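Local atomic coordinates of uncharacterized bacterial lipoprotein (Bacteroides thetaiotaomicron VPI-5482, PDB entry 3GF6), a protein that is of unknown function but, as a bacterial lipoprotein with an all-beta fold, is probably tethered to the cell envelope by a lipid. Residues A[29-34]-A[101-106]; A[44-49]-A[55-60]; A[66-71]-A[76-81]; A[120-125]-A[192-197]. All coordinates share one frame; numbering follows the deposited sequence. Where two conformers were deposited one is given.

From the N terminus, strand 29-35 is the first to take part, and contact 1 closes a long excursion when the chain reaches residues 101-106. Contacts 2 and 3 both lie within that excursion, one after the other: contact 2 joins strands 40-46 and 56-62, which belong to opposite sheets, and contact 3 folds the loop after strand 67-68 back on it. Contact 4 opens only after contact 1 has closed, and no two contacts cross. Contacts 1, 2 and 4 each span the two sheets of the sandwich. Contacts 1 and 3 touch through the Arg33-Asp69 salt bridge, whereas contacts 2 and 4 meet where strands 56-62 and 187-198 pair.

Contact 1: residues A[29-34]-A[101-106]; sequences VLVARS and PIYTSQ
Tyr103 reaches Val31 with its phenol end and Ala32 with the CD2 side of its ring, bridging the two sheets of a beta sandwich near one end of the molecule. Each strand has a classic beta bulge at this point. Val31 and Ala32 both face Leu217 on the neighbouring strand, and Ile102 and Tyr103 both face Leu188 on theirs. The first bulge lets two consecutive side chains point toward the opposite sheet, and the tyrosine receives both. With CG anti to the backbone N (chi1 -171°), the Tyr103 side chain reaches out from strand 103-104 and crosses that of Val31 at about a right angle. Val31 CB and CG2 are each 3.6 Å from Tyr103 OH, and CG2 is 3.9 Å from Tyr103 CZ. Ala32 sits nearer the root of the ring, its CB 3.8 Å from Tyr103 CD2. Leu217 also touches the tyrosine, whereas Phe75 packs on Ala32. Cutting Tyr103 back to an alanine would probably open a gap between the sheets and leave Val31 CG2 and Ala32 CB without their aromatic partner. Between the two alkyl contacts, the backbone oxygen Val31 O approaches the ring obliquely, 3.9 Å from Tyr103 CE2.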
# COMPACT_ATOMS: atom_id res chain seq x y z
N VAL A 29 23.00 0.43 -7.25
CA VAL A 29 22.84 1.81 -6.80
C VAL A 29 21.52 1.95 -6.05
O VAL A 29 20.44 1.60 -6.59
CB VAL A 29 22.89 2.81 -7.98
CG1 VAL A 29 22.64 4.26 -7.51
CG2 VAL A 29 24.23 2.68 -8.70
N LEU A 30 21.59 2.45 -4.82
CA LEU A 30 20.40 2.77 -4.06
C LEU A 30 19.83 4.06 -4.61
O LEU A 30 20.51 5.08 -4.57
CB LEU A 30 20.70 2.96 -2.56
CG LEU A 30 19.51 3.29 -1.64
CD1 LEU A 30 18.65 2.09 -1.39
CD2 LEU A 30 20.01 3.88 -0.28
N VAL A 31 18.61 4.02 -5.14
CA VAL A 31 18.02 5.22 -5.75
C VAL A 31 16.90 5.80 -4.92
O VAL A 31 16.53 6.95 -5.11
CB VAL A 31 17.58 5.00 -7.22
CG1 VAL A 31 18.87 4.80 -8.13
CG2 VAL A 31 16.59 3.86 -7.40
N ALA A 32 16.37 5.03 -4.01
CA ALA A 32 15.38 5.55 -3.05
C ALA A 32 15.42 4.68 -1.78
O ALA A 32 15.62 3.43 -1.83
CB ALA A 32 13.95 5.62 -3.66
N ARG A 33 15.27 5.36 -0.66
CA ARG A 33 15.19 4.74 0.65
C ARG A 33 14.47 5.67 1.60
O ARG A 33 14.80 6.87 1.71
CB ARG A 33 16.59 4.40 1.20
CG ARG A 33 16.61 4.01 2.70
CD ARG A 33 17.96 3.41 3.12
NE ARG A 33 17.91 3.09 4.54
CZ ARG A 33 18.50 3.78 5.51
NH1 ARG A 33 19.25 4.84 5.25
NH2 ARG A 33 18.34 3.38 6.77
N SER A 34 13.46 5.10 2.25
CA SER A 34 12.75 5.75 3.35
C SER A 34 12.67 4.79 4.54
O SER A 34 12.62 3.57 4.37
CB SER A 34 11.35 6.21 2.93
OG SER A 34 10.50 5.11 2.61
N PRO A 101 2.50 7.27 -7.91
CA PRO A 101 3.56 6.30 -7.68
C PRO A 101 4.53 6.71 -6.54
O PRO A 101 4.77 7.88 -6.32
CB PRO A 101 4.31 6.30 -8.99
CG PRO A 101 4.04 7.60 -9.60
CD PRO A 101 2.70 8.06 -9.13
N ILE A 102 5.10 5.73 -5.85
CA ILE A 102 6.11 5.97 -4.84
C ILE A 102 7.41 6.40 -5.51
O ILE A 102 8.19 7.16 -4.94
CB ILE A 102 6.27 4.72 -3.92
CG1 ILE A 102 7.05 5.07 -2.66
CG2 ILE A 102 6.96 3.53 -4.66
CD1 ILE A 102 7.10 3.92 -1.60
N TYR A 103 7.67 5.90 -6.73
CA TYR A 103 8.89 6.25 -7.46
C TYR A 103 8.61 6.25 -8.95
O TYR A 103 7.85 5.42 -9.43
CB TYR A 103 10.00 5.25 -7.16
CG TYR A 103 11.35 5.64 -7.69
CD1 TYR A 103 11.79 5.17 -8.91
CD2 TYR A 103 12.20 6.45 -6.95
CE1 TYR A 103 13.02 5.51 -9.41
CE2 TYR A 103 13.49 6.80 -7.48
CZ TYR A 103 13.87 6.29 -8.68
OH TYR A 103 15.10 6.61 -9.24
N THR A 104 9.26 7.15 -9.68
CA THR A 104 9.13 7.28 -11.15
C THR A 104 10.46 7.02 -11.83
O THR A 104 11.45 7.67 -11.51
CB THR A 104 8.58 8.69 -11.53
OG1 THR A 104 7.29 8.81 -10.93
CG2 THR A 104 8.41 8.90 -13.06
N SER A 105 10.49 6.03 -12.72
CA SER A 105 11.66 5.74 -13.50
C SER A 105 11.75 6.65 -14.72
O SER A 105 10.73 7.11 -15.30
CB SER A 105 11.62 4.29 -14.00
OG SER A 105 12.83 3.96 -14.67
N GLN A 106 13.00 6.92 -15.10
CA GLN A 106 13.31 7.72 -16.29
C GLN A 106 14.14 6.93 -17.33
O GLN A 106 14.56 7.50 -18.35
CB GLN A 106 14.04 9.02 -15.88
CG GLN A 106 13.24 9.93 -14.94
CD GLN A 106 11.97 10.49 -15.54
OE1 GLN A 106 11.73 10.40 -16.76
NE2 GLN A 106 11.13 11.07 -14.68

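Contact 2: residues A[44-49]-A[55-60]; sequences TIAQYP and GKLTFM
Between Ala46 and Tyr48 the chain runs at 109° to the direction it takes from Lys56 to Phe59, so the two segments cross steeply instead of pairing as neighbours in a sheet. The backbones come nearest at Gln47 and Leu57, whose CA atoms are 6.5 Å apart. Leu57 fills this crossing with both methyls: CD1 and CD2 each lie 3.6 Å from Ala46 O, and CD2 also rests against Gln47 CA at 3.7 Å. Ala46 CB meets Leu57 CD1 and Phe59 CE2, both at 4.0 Å, and so touches two side chains of the opposing strand. The connection is a beta arch of the sandwich, since strand 40-46 belongs to one sheet and strand 56-62, next in the chain, to the other. Beyond the strand end, Tyr48 CG stands anti to the carbonyl carbon (chi1 -76°), which brings the ring alongside the start of strand 56-62. There Lys56 O lies at the ring edge, in its plane, 3.3 Å from Tyr48 CE2. The phenol oxygen accepts a hydrogen bond from Thr58 N (3.0 Å, 147° at the hydrogen) and is also bonded to Ser86 OG, so a buried hydroxyl has two polar partners. A phenylalanine at Tyr48 would keep the ring packing but would probably leave Thr58 N without this acceptor and Ser86 OG without its mate. The neighbouring hydroxyl, Thr58 OG1, turns instead to Asn195 OD1, while Thr58 CB packs tightly on Tyr48 OH at 3.2 Å.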
# COMPACT_ATOMS: atom_id res chain seq x y z
N THR A 44 -7.85 9.65 10.56
CA THR A 44 -8.59 10.37 9.52
C THR A 44 -10.03 9.84 9.51
O THR A 44 -10.23 8.64 9.57
CB THR A 44 -7.96 10.12 8.11
OG1 THR A 44 -6.64 10.70 8.03
CG2 THR A 44 -8.85 10.67 6.99
N ILE A 45 -11.01 10.73 9.42
CA ILE A 45 -12.40 10.31 9.26
C ILE A 45 -12.63 9.94 7.80
O ILE A 45 -12.37 10.76 6.90
CB ILE A 45 -13.38 11.42 9.71
CG1 ILE A 45 -13.42 11.49 11.24
CG2 ILE A 45 -14.79 11.17 9.19
CD1 ILE A 45 -14.09 12.73 11.79
N ALA A 46 -13.06 8.70 7.56
CA ALA A 46 -13.48 8.24 6.25
C ALA A 46 -14.98 8.47 6.08
O ALA A 46 -15.80 8.09 6.94
CB ALA A 46 -13.11 6.78 6.05
N GLN A 47 -15.31 9.15 4.99
CA GLN A 47 -16.65 9.37 4.54
C GLN A 47 -16.67 9.85 3.09
O GLN A 47 -15.70 10.44 2.61
CB GLN A 47 -17.38 10.40 5.44
CG GLN A 47 -16.85 11.80 5.36
CD GLN A 47 -17.64 12.79 6.26
OE1 GLN A 47 -18.85 12.68 6.43
NE2 GLN A 47 -16.93 13.74 6.84
N TYR A 48 -17.80 9.63 2.41
CA TYR A 48 -17.97 10.10 1.07
C TYR A 48 -18.59 11.50 1.06
O TYR A 48 -19.68 11.68 1.59
CB TYR A 48 -18.89 9.14 0.28
CG TYR A 48 -18.19 7.88 -0.13
CD1 TYR A 48 -17.18 7.91 -1.09
CD2 TYR A 48 -18.49 6.68 0.46
CE1 TYR A 48 -16.53 6.75 -1.42
CE2 TYR A 48 -17.89 5.53 0.12
CZ TYR A 48 -16.89 5.55 -0.81
OH TYR A 48 -16.22 4.39 -1.15
N PRO A 49 -17.91 12.47 0.42
CA PRO A 49 -18.61 13.73 0.26
C PRO A 49 -19.78 13.57 -0.70
O PRO A 49 -19.77 12.68 -1.56
CB PRO A 49 -17.56 14.67 -0.32
CG PRO A 49 -16.27 13.88 -0.38
CD PRO A 49 -16.63 12.45 -0.30
N GLY A 55 -23.18 2.65 5.17
CA GLY A 55 -22.77 1.24 5.22
C GLY A 55 -21.50 0.80 4.51
O GLY A 55 -21.15 -0.37 4.59
N LYS A 56 -20.84 1.70 3.79
CA LYS A 56 -19.65 1.32 3.02
C LYS A 56 -18.65 2.46 2.90
O LYS A 56 -19.02 3.59 2.60
CB LYS A 56 -20.10 0.89 1.62
CG LYS A 56 -19.06 0.27 0.75
CD LYS A 56 -19.80 -0.20 -0.54
CE LYS A 56 -18.94 -0.32 -1.76
NZ LYS A 56 -19.90 -0.39 -2.96
N LEU A 57 -17.39 2.13 3.15
CA LEU A 57 -16.28 3.08 2.96
C LEU A 57 -15.11 2.39 2.24
O LEU A 57 -14.41 1.55 2.84
CB LEU A 57 -15.83 3.63 4.31
CG LEU A 57 -16.87 4.37 5.16
CD1 LEU A 57 -16.32 4.51 6.59
CD2 LEU A 57 -17.19 5.73 4.56
N THR A 58 -14.89 2.78 1.00
CA THR A 58 -13.80 2.23 0.16
C THR A 58 -12.71 3.30 0.08
O THR A 58 -12.98 4.45 -0.34
CB THR A 58 -14.30 1.85 -1.20
OG1 THR A 58 -15.47 1.03 -1.07
CG2 THR A 58 -13.17 1.12 -1.95
N PHE A 59 -11.48 2.95 0.49
CA PHE A 59 -10.39 3.92 0.48
C PHE A 59 -9.06 3.28 0.34
O PHE A 59 -8.93 2.05 0.53
CB PHE A 59 -10.42 4.85 1.71
CG PHE A 59 -10.45 4.15 3.02
CD1 PHE A 59 -9.29 3.68 3.63
CD2 PHE A 59 -11.65 3.93 3.65
CE1 PHE A 59 -9.38 2.98 4.86
CE2 PHE A 59 -11.72 3.26 4.87
CZ PHE A 59 -10.59 2.81 5.47
N MSE A 60 -8.06 4.08 -0.06
CA MSE A 60 -6.74 3.57 -0.18
C MSE A 60 -5.75 4.43 0.59
O MSE A 60 -6.04 5.57 0.96
CB MSE A 60 -6.33 3.41 -1.66
CG MSE A 60 -6.26 4.66 -2.36
SE MSE A 60 -4.44 5.41 -2.39
CE MSE A 60 -5.07 6.67 -3.73

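Contact 3: residues A[66-71]-A[76-81]; sequences QQKDQN and NGVGKS
Gln66 and Gly79 bring two backbones together where the loop after strand 67-68 folds back beside it. Gln66 and Gln67 form a classic beta bulge, both facing Phe35, at the edge of one sheet of the sandwich. The inner part of the contact is made by main chain: Gly79 O receives a CA-H...O contact from Gln66 CA at 3.5 Å, while Gln66 N is taken up by Asn36 OD1. Gly79 adopts backbone angles that call for glycine, and its backbone, like that of Gly77, is hydrogen-bonded to Asn65, the residue just before Gln66, which holds the loop beside this segment. Val78 adds a small apolar patch. Its CG2 lies 3.8 Å from both CB and CG of Lys68, and its CG1 reaches 3.9 Å from Gln66 O. The lysine chain then bends at its third torsion (chi3 70°) and carries NZ away to a salt bridge with Asp74 and a hydrogen bond to Val72 O. The solvent side lacks such backing: the extended, exposed chain of Lys80 crosses Gln66 obliquely, and although Lys80 CE comes to 3.2 Å from Gln66 NE2, no hydrogen bond forms; both side chains also touch Tyr40. Farther along, strand 67-68 gives way to an Asx turn: Asp69 OD2 is salt-bridged to Arg33, and Asp69 OD1 accepts from Asn71 N at 2.9 Å, on the anti side of the carboxylate.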
# COMPACT_ATOMS: atom_id res chain seq x y z
N GLN A 66 8.75 8.38 7.29
CA GLN A 66 8.99 9.80 7.58
C GLN A 66 10.41 10.29 7.25
O GLN A 66 10.59 11.48 7.02
CB GLN A 66 8.64 10.17 9.01
CG GLN A 66 7.13 10.06 9.36
CD GLN A 66 6.77 10.84 10.60
OE1 GLN A 66 6.74 10.30 11.71
NE2 GLN A 66 6.53 12.13 10.42
N GLN A 67 11.41 9.41 7.31
CA GLN A 67 12.81 9.77 7.03
C GLN A 67 13.21 9.36 5.65
O GLN A 67 12.87 8.25 5.18
CB GLN A 67 13.78 9.09 8.02
CG GLN A 67 13.44 9.26 9.50
CD GLN A 67 13.24 10.68 9.91
OE1 GLN A 67 12.29 11.00 10.64
NE2 GLN A 67 14.14 11.54 9.47
N LYS A 68 14.01 10.22 4.99
CA LYS A 68 14.62 9.92 3.69
C LYS A 68 16.08 9.71 3.95
O LYS A 68 16.70 10.48 4.71
CB LYS A 68 14.48 11.09 2.71
CG LYS A 68 14.89 10.77 1.28
CD LYS A 68 14.98 11.99 0.40
CE LYS A 68 16.17 12.92 0.75
NZ LYS A 68 16.51 13.86 -0.38
N ASP A 69 16.66 8.70 3.32
CA ASP A 69 18.11 8.59 3.27
C ASP A 69 18.63 9.87 2.59
O ASP A 69 18.22 10.22 1.50
CB ASP A 69 18.51 7.33 2.51
CG ASP A 69 20.01 7.07 2.50
OD1 ASP A 69 20.74 7.85 1.88
OD2 ASP A 69 20.48 6.03 3.06
N GLN A 70 19.56 10.56 3.25
CA GLN A 70 20.00 11.86 2.77
C GLN A 70 20.84 11.80 1.50
O GLN A 70 21.15 12.85 0.91
CB GLN A 70 20.70 12.64 3.88
CG GLN A 70 19.76 12.99 5.04
CD GLN A 70 18.59 13.81 4.58
OE1 GLN A 70 17.43 13.34 4.54
NE2 GLN A 70 18.89 15.03 4.16
N ASN A 71 21.19 10.61 1.05
CA ASN A 71 21.98 10.49 -0.17
C ASN A 71 21.16 10.16 -1.45
O ASN A 71 21.74 9.91 -2.54
CB ASN A 71 23.02 9.41 0.03
CG ASN A 71 23.79 9.60 1.32
OD1 ASN A 71 24.43 10.63 1.52
ND2 ASN A 71 23.68 8.65 2.22
N ASN A 76 8.15 10.28 -3.48
CA ASN A 76 6.83 10.32 -2.85
C ASN A 76 6.63 9.38 -1.71
O ASN A 76 5.66 9.51 -0.99
CB ASN A 76 5.72 10.05 -3.87
CG ASN A 76 5.68 11.10 -4.98
OD1 ASN A 76 6.09 12.26 -4.81
ND2 ASN A 76 5.14 10.70 -6.14
N GLY A 77 7.54 8.43 -1.50
CA GLY A 77 7.46 7.55 -0.37
C GLY A 77 7.95 8.14 0.94
O GLY A 77 8.00 7.43 1.93
N VAL A 78 8.34 9.41 0.93
CA VAL A 78 8.78 10.12 2.13
C VAL A 78 7.67 10.99 2.66
O VAL A 78 7.14 11.85 1.94
CB VAL A 78 10.03 10.98 1.86
CG1 VAL A 78 10.47 11.75 3.15
CG2 VAL A 78 11.14 10.11 1.29
N GLY A 79 7.29 10.74 3.90
CA GLY A 79 6.29 11.55 4.57
C GLY A 79 5.44 10.70 5.50
O GLY A 79 5.90 9.66 5.98
N LYS A 80 4.23 11.16 5.80
CA LYS A 80 3.24 10.37 6.53
C LYS A 80 2.22 9.81 5.54
O LYS A 80 1.76 10.51 4.64
CB LYS A 80 2.51 11.15 7.64
CG LYS A 80 3.40 11.62 8.79
CD LYS A 80 2.64 12.60 9.68
CE LYS A 80 3.58 13.40 10.56
NZ LYS A 80 2.83 14.34 11.46
N SER A 81 1.90 8.53 5.71
CA SER A 81 0.83 7.85 4.98
C SER A 81 -0.48 8.65 5.07
O SER A 81 -0.74 9.33 6.07
CB SER A 81 0.64 6.43 5.54
OG SER A 81 1.81 5.66 5.35

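Contact 4: residues A[120-125]-A[192-197]; sequences GELLVS and LFINLA
Leu122 holds CG anti to its own nitrogen (chi1 178°) and Ile194 holds CG1 anti to its carbonyl carbon (chi1 -65°), and these settings aim the two side chains at each other across the interior. They meet tip to tip, Leu122 CD2 at 3.7 Å and CD1 at 4.0 Å from Ile194 CD1, so the isoleucine end touches both leucine methyls. Two residues on, the geometry changes: Val124 and Leu196 slide past one another in opposite directions, with Val124 CG1 lying 3.9 Å from Leu196 CD2 and 4.0 Å from Leu196 CD1. The backbones are nearer here, 8.5 Å between Val124 CA and Leu196 CA against 9.8 Å between Leu122 CA and Ile194 CA. Face-to-face sheet packing of a beta sandwich takes this form, with alternate residues pointing inward and no hydrogen bond between the segments. Residues whose side chains alternate with these serve other contacts: Glu121 forms a salt bridge with Arg208, and Asn195 ND2 is hydrogen-bonded to Asp132 OD2. Around the apolar pairs, strand 203-219 brings Val205 and Leu207 against Leu122, strand 129-139 adds Ile131 beside Leu122 and Val134 beside Ile194, and strand 56-62 sets Phe59 against both Ile194 and Leu196.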
# COMPACT_ATOMS: atom_id res chain seq x y z
N GLY A 120 2.72 -2.68 11.17
CA GLY A 120 1.76 -1.75 11.74
C GLY A 120 0.38 -2.33 11.97
O GLY A 120 0.23 -3.52 12.09
N GLU A 121 -0.61 -1.45 12.07
CA GLU A 121 -1.98 -1.90 12.36
C GLU A 121 -3.03 -0.98 11.81
O GLU A 121 -2.93 0.24 11.94
CB GLU A 121 -2.18 -2.10 13.87
CG GLU A 121 -3.50 -2.76 14.22
CD GLU A 121 -3.73 -2.87 15.71
OE1 GLU A 121 -2.81 -2.56 16.49
OE2 GLU A 121 -4.85 -3.26 16.11
N LEU A 122 -4.03 -1.57 11.16
CA LEU A 122 -5.25 -0.87 10.76
C LEU A 122 -6.30 -1.10 11.84
O LEU A 122 -6.53 -2.23 12.25
CB LEU A 122 -5.76 -1.41 9.42
CG LEU A 122 -7.07 -0.82 8.87
CD1 LEU A 122 -6.96 0.66 8.51
CD2 LEU A 122 -7.50 -1.66 7.65
N LEU A 123 -6.90 -0.00 12.30
CA LEU A 123 -8.01 -0.04 13.26
C LEU A 123 -9.18 0.83 12.83
O LEU A 123 -9.02 2.07 12.72
CB LEU A 123 -7.58 0.46 14.66
CG LEU A 123 -6.33 -0.15 15.28
CD1 LEU A 123 -5.10 0.64 14.80
CD2 LEU A 123 -6.43 -0.19 16.86
N VAL A 124 -10.38 0.22 12.70
CA VAL A 124 -11.63 0.99 12.70
C VAL A 124 -12.00 1.42 14.10
O VAL A 124 -11.57 0.78 15.08
CB VAL A 124 -12.86 0.21 12.12
CG1 VAL A 124 -12.47 -0.55 10.92
CG2 VAL A 124 -13.46 -0.72 13.17
N SER A 125 -12.79 2.49 14.22
CA SER A 125 -13.16 2.99 15.55
C SER A 125 -14.51 2.43 15.91
O SER A 125 -15.38 2.30 15.05
CB SER A 125 -13.19 4.53 15.60
OG SER A 125 -11.87 5.03 15.38
N LEU A 192 -2.01 0.45 0.31
CA LEU A 192 -3.06 -0.41 0.86
C LEU A 192 -4.38 -0.06 0.18
O LEU A 192 -4.70 1.13 -0.04
CB LEU A 192 -3.25 -0.24 2.36
CG LEU A 192 -2.07 -0.56 3.29
CD1 LEU A 192 -2.48 -0.31 4.77
CD2 LEU A 192 -1.62 -1.97 3.11
N PHE A 193 -5.15 -1.08 -0.15
CA PHE A 193 -6.51 -0.94 -0.65
C PHE A 193 -7.47 -1.58 0.36
O PHE A 193 -7.22 -2.73 0.80
CB PHE A 193 -6.61 -1.59 -2.06
CG PHE A 193 -5.82 -0.85 -3.11
CD1 PHE A 193 -6.32 0.29 -3.71
CD2 PHE A 193 -4.61 -1.31 -3.53
CE1 PHE A 193 -5.59 1.00 -4.61
CE2 PHE A 193 -3.87 -0.62 -4.46
CZ PHE A 193 -4.39 0.51 -5.05
N ILE A 194 -8.47 -0.81 0.79
CA ILE A 194 -9.36 -1.18 1.90
C ILE A 194 -10.82 -0.96 1.55
O ILE A 194 -11.16 -0.02 0.83
CB ILE A 194 -9.00 -0.38 3.20
CG1 ILE A 194 -7.62 -0.75 3.69
CG2 ILE A 194 -10.05 -0.65 4.36
CD1 ILE A 194 -6.98 0.36 4.57
N ASN A 195 -11.71 -1.81 2.07
CA ASN A 195 -13.12 -1.50 2.08
C ASN A 195 -13.68 -1.87 3.45
O ASN A 195 -13.37 -2.92 3.96
CB ASN A 195 -13.92 -2.25 1.02
CG ASN A 195 -15.39 -1.81 0.99
OD1 ASN A 195 -15.68 -0.61 0.94
ND2 ASN A 195 -16.32 -2.78 1.10
N LEU A 196 -14.43 -0.97 4.05
CA LEU A 196 -15.17 -1.31 5.29
C LEU A 196 -16.65 -1.42 5.02
O LEU A 196 -17.22 -0.67 4.24
CB LEU A 196 -14.97 -0.23 6.36
CG LEU A 196 -13.56 0.31 6.59
CD1 LEU A 196 -13.56 1.49 7.61
CD2 LEU A 196 -12.60 -0.79 7.03
N ALA A 197 -17.29 -2.38 5.70
CA ALA A 197 -18.74 -2.56 5.68
C ALA A 197 -19.24 -2.32 7.09
O ALA A 197 -18.59 -2.70 8.06
CB ALA A 197 -19.10 -3.99 5.17